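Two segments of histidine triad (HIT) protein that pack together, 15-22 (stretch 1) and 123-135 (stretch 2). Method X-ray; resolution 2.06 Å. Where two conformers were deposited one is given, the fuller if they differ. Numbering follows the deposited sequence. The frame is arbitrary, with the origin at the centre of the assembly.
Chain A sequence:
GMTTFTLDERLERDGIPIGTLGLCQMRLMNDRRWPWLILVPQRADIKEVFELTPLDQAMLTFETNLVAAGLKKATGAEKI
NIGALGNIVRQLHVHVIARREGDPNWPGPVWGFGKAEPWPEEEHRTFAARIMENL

Stretch 1 15-22: GIPIGTLG
Stretch 2 (123-135) EHRTFAARIMENL

Ile18 is the centre of this contact, the residue most covered by the opposing segment. Its CA lies 5.9 Å from the CA of Ala128, the nearest approach in the register, and the side chain of Ala128 is a single methyl at the point of closest CA approach. With chi1 at p and chi2 at t, Ile18 splits its reach along the helix: CG2 meets Ala128 CB at 3.6 Å, while CD1 meets Ile131 CD1 at 3.9 Å. Ile131, in the m, t rotamer, is buried and points its CA-to-CB bond toward the strand.

The frame is simple. Residues 15-20 form a strand with mostly extended phi/psi; Ile18 departs from it at -129/10, and Gly19 at 138/176. Residues from 123 onward continue a helix begun earlier in the chain, with phi near -60° and psi near -45° over most of its length and i to i+4 hydrogen bonds such as Ala128 N to His124 O (2.8 Å) and Met132 N to Ala128 O (3.0 Å). The two run nearly parallel, N to C, crossing at -23° with axes 9.1 Å apart at closest approach. Ile16 and Ile18 both face the helix, with exposed Pro17 between them out of reach, the alternation expected of a strand. The second segment answers with His124, Ala128, Ile131 and Leu135 at intervals of three or four residues, and with Met132 one turn beyond Ala128.

Toward the strand's N-terminus, Ile16 (m, t) lays CD1 over one face of the His124 imidazole, 3.6 Å from the ring centroid and 15° off its normal, a CH-pi contact. His124, with chi1 at p and chi2 at 75°, offers that flat surface; the closest pair is Ile16 CD1 to His124 CD2, 3.4 Å.

At the other end, Leu21 starts sideways, but its m, t rotamer brings CD2 to 4.1 Å from CD1 of Leu135, also m, t. Nearby, selenomethionine Met132 (m, m, chi3 -93°) places SE 3.8 Å from Ile18 O. Gly19 fits beside it: an ideal CB would sit 3.2 Å from Met132 CE and, at these backbone angles, would jam against the carbonyl oxygen of Ile18.

No hydrogen bond joins the segments; packing over 360 Å² of buried surface, both sides summed, links them. Arg125 points away from the strand, and Asn134, out of its reach, donates from ND2 to Arg130 O at 2.7 Å. The chain finishes in the carboxylate of Leu135.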

# COMPACT_ATOMS: atom_id res chain seq x y z
N GLY A 15 -8.35 -7.75 -14.46
CA GLY A 15 -9.36 -7.29 -13.52
C GLY A 15 -10.72 -7.28 -14.18
O GLY A 15 -10.81 -7.02 -15.39
N ILE A 16 -11.76 -7.58 -13.40
CA ILE A 16 -13.14 -7.54 -13.87
C ILE A 16 -13.74 -6.19 -13.43
O ILE A 16 -13.67 -5.88 -12.26
CB ILE A 16 -13.95 -8.64 -13.22
CG1 ILE A 16 -13.40 -10.04 -13.59
CG2 ILE A 16 -15.45 -8.48 -13.60
CD1 ILE A 16 -13.77 -11.17 -12.59
N PRO A 17 -14.35 -5.41 -14.36
CA PRO A 17 -14.96 -4.14 -13.92
C PRO A 17 -16.13 -4.37 -12.99
O PRO A 17 -16.89 -5.25 -13.24
CB PRO A 17 -15.44 -3.49 -15.21
CG PRO A 17 -15.56 -4.56 -16.17
CD PRO A 17 -14.60 -5.65 -15.78
N ILE A 18 -16.19 -3.66 -11.89
CA ILE A 18 -17.34 -3.76 -10.97
C ILE A 18 -17.95 -2.40 -10.60
O ILE A 18 -18.81 -2.35 -9.72
CB ILE A 18 -16.99 -4.59 -9.68
CG1 ILE A 18 -15.91 -3.94 -8.84
CG2 ILE A 18 -16.55 -6.02 -10.06
CD1 ILE A 18 -15.66 -4.68 -7.56
N GLY A 19 -17.54 -1.32 -11.26
CA GLY A 19 -18.10 0.01 -11.03
C GLY A 19 -17.03 1.09 -11.00
O GLY A 19 -15.85 0.82 -11.11
N THR A 20 -17.50 2.31 -10.87
CA THR A 20 -16.66 3.49 -10.74
C THR A 20 -17.14 4.24 -9.53
O THR A 20 -18.34 4.24 -9.26
CB THR A 20 -16.78 4.35 -12.01
OG1 THR A 20 -16.43 3.53 -13.13
CG2 THR A 20 -15.86 5.55 -11.96
N LEU A 21 -16.21 4.85 -8.82
CA LEU A 21 -16.48 5.77 -7.72
C LEU A 21 -16.43 7.16 -8.34
O LEU A 21 -16.91 7.31 -9.46
CB LEU A 21 -15.49 5.52 -6.59
CG LEU A 21 -15.53 4.14 -5.93
CD1 LEU A 21 -14.46 4.04 -4.85
CD2 LEU A 21 -16.91 3.79 -5.35
N GLY A 22 -15.92 8.19 -7.67
CA GLY A 22 -15.78 9.50 -8.29
C GLY A 22 -14.51 9.63 -9.12
O GLY A 22 -14.52 10.02 -10.28
N GLU A 123 -20.40 -16.21 -9.49
CA GLU A 123 -19.83 -15.91 -8.18
C GLU A 123 -19.21 -14.51 -8.12
O GLU A 123 -19.43 -13.80 -7.13
CB GLU A 123 -18.83 -16.98 -7.76
CG GLU A 123 -19.54 -18.21 -7.19
CD GLU A 123 -18.72 -19.47 -7.27
OE1 GLU A 123 -17.53 -19.41 -6.91
OE2 GLU A 123 -19.26 -20.51 -7.70
N HIS A 124 -18.48 -14.08 -9.16
CA HIS A 124 -17.98 -12.68 -9.12
C HIS A 124 -19.07 -11.63 -9.29
O HIS A 124 -18.95 -10.52 -8.73
CB HIS A 124 -16.75 -12.39 -10.03
CG HIS A 124 -16.97 -12.47 -11.50
ND1 HIS A 124 -17.64 -11.49 -12.21
CD2 HIS A 124 -16.46 -13.32 -12.42
CE1 HIS A 124 -17.60 -11.78 -13.49
NE2 HIS A 124 -16.87 -12.88 -13.65
N ARG A 125 -20.14 -11.96 -10.01
CA ARG A 125 -21.28 -11.03 -10.09
C ARG A 125 -21.94 -10.86 -8.72
O ARG A 125 -22.23 -9.74 -8.31
CB ARG A 125 -22.30 -11.46 -11.18
CG ARG A 125 -21.78 -11.27 -12.63
CD ARG A 125 -22.91 -11.05 -13.65
NE ARG A 125 -23.99 -12.03 -13.49
CZ ARG A 125 -24.08 -13.23 -14.07
NH1 ARG A 125 -23.19 -13.67 -14.95
NH2 ARG A 125 -25.13 -14.00 -13.77
N THR A 126 -22.12 -11.96 -7.99
CA THR A 126 -22.69 -11.92 -6.65
C THR A 126 -21.78 -11.15 -5.70
O THR A 126 -22.22 -10.25 -5.00
CB THR A 126 -22.95 -13.37 -6.10
OG1 THR A 126 -23.87 -14.02 -6.96
CG2 THR A 126 -23.54 -13.36 -4.68
N PHE A 127 -20.49 -11.47 -5.73
CA PHE A 127 -19.52 -10.74 -4.90
C PHE A 127 -19.44 -9.24 -5.22
O PHE A 127 -19.37 -8.42 -4.29
CB PHE A 127 -18.13 -11.37 -5.00
CG PHE A 127 -17.17 -10.82 -3.98
CD1 PHE A 127 -17.43 -10.96 -2.62
CD2 PHE A 127 -16.02 -10.12 -4.38
CE1 PHE A 127 -16.55 -10.44 -1.66
CE2 PHE A 127 -15.14 -9.60 -3.44
CZ PHE A 127 -15.41 -9.75 -2.07
N ALA A 128 -19.47 -8.87 -6.50
CA ALA A 128 -19.47 -7.45 -6.89
C ALA A 128 -20.67 -6.77 -6.22
O ALA A 128 -20.49 -5.73 -5.56
CB ALA A 128 -19.48 -7.24 -8.41
N ALA A 129 -21.84 -7.41 -6.32
CA ALA A 129 -23.08 -6.92 -5.68
C ALA A 129 -22.90 -6.71 -4.19
O ALA A 129 -23.29 -5.70 -3.66
CB ALA A 129 -24.23 -7.85 -5.93
N ARG A 130 -22.23 -7.66 -3.55
CA ARG A 130 -22.01 -7.68 -2.12
C ARG A 130 -21.11 -6.51 -1.70
O ARG A 130 -21.38 -5.83 -0.71
CB ARG A 130 -21.39 -9.00 -1.74
CG ARG A 130 -21.76 -9.46 -0.41
CD ARG A 130 -21.00 -10.73 -0.03
NE ARG A 130 -20.97 -10.83 1.43
CZ ARG A 130 -22.00 -11.22 2.20
NH1 ARG A 130 -23.17 -11.60 1.68
NH2 ARG A 130 -21.86 -11.24 3.52
N ILE A 131 -20.07 -6.26 -2.48
CA ILE A 131 -19.20 -5.13 -2.23
C ILE A 131 -20.02 -3.85 -2.29
O ILE A 131 -20.04 -3.09 -1.33
CB ILE A 131 -18.01 -5.06 -3.22
CG1 ILE A 131 -17.08 -6.25 -3.02
CG2 ILE A 131 -17.19 -3.81 -3.04
CD1 ILE A 131 -16.38 -6.63 -4.31
N MSE A 132 -20.76 -3.66 -3.39
CA MSE A 132 -21.53 -2.43 -3.61
C MSE A 132 -22.57 -2.18 -2.51
O MSE A 132 -22.81 -1.02 -2.15
CB MSE A 132 -22.24 -2.44 -4.98
CG MSE A 132 -21.35 -2.57 -6.20
SE MSE A 132 -19.89 -1.39 -6.20
CE MSE A 132 -20.83 -0.04 -7.21
N GLU A 133 -23.15 -3.25 -1.98
CA GLU A 133 -24.08 -3.19 -0.83
C GLU A 133 -23.46 -2.85 0.51
O GLU A 133 -24.21 -2.58 1.47
CB GLU A 133 -24.79 -4.54 -0.64
CG GLU A 133 -25.83 -4.86 -1.72
CD GLU A 133 -26.22 -6.36 -1.82
OE1 GLU A 133 -25.87 -7.17 -0.91
OE2 GLU A 133 -26.88 -6.72 -2.83
N ASN A 134 -22.13 -2.96 0.60
CA ASN A 134 -21.38 -2.75 1.83
C ASN A 134 -20.51 -1.50 1.86
O ASN A 134 -20.00 -1.14 2.92
CB ASN A 134 -20.51 -3.98 2.06
CG ASN A 134 -21.28 -5.09 2.73
OD1 ASN A 134 -21.47 -5.05 3.92
ND2 ASN A 134 -21.76 -6.06 1.95
N LEU A 135 -20.30 -0.86 0.71
CA LEU A 135 -19.57 0.39 0.68
C LEU A 135 -20.30 1.42 1.51
O LEU A 135 -21.53 1.39 1.60
CB LEU A 135 -19.40 0.90 -0.75
CG LEU A 135 -18.54 0.06 -1.69
CD1 LEU A 135 -18.30 0.75 -3.06
CD2 LEU A 135 -17.24 -0.24 -1.01
OXT LEU A 135 -19.64 2.28 2.13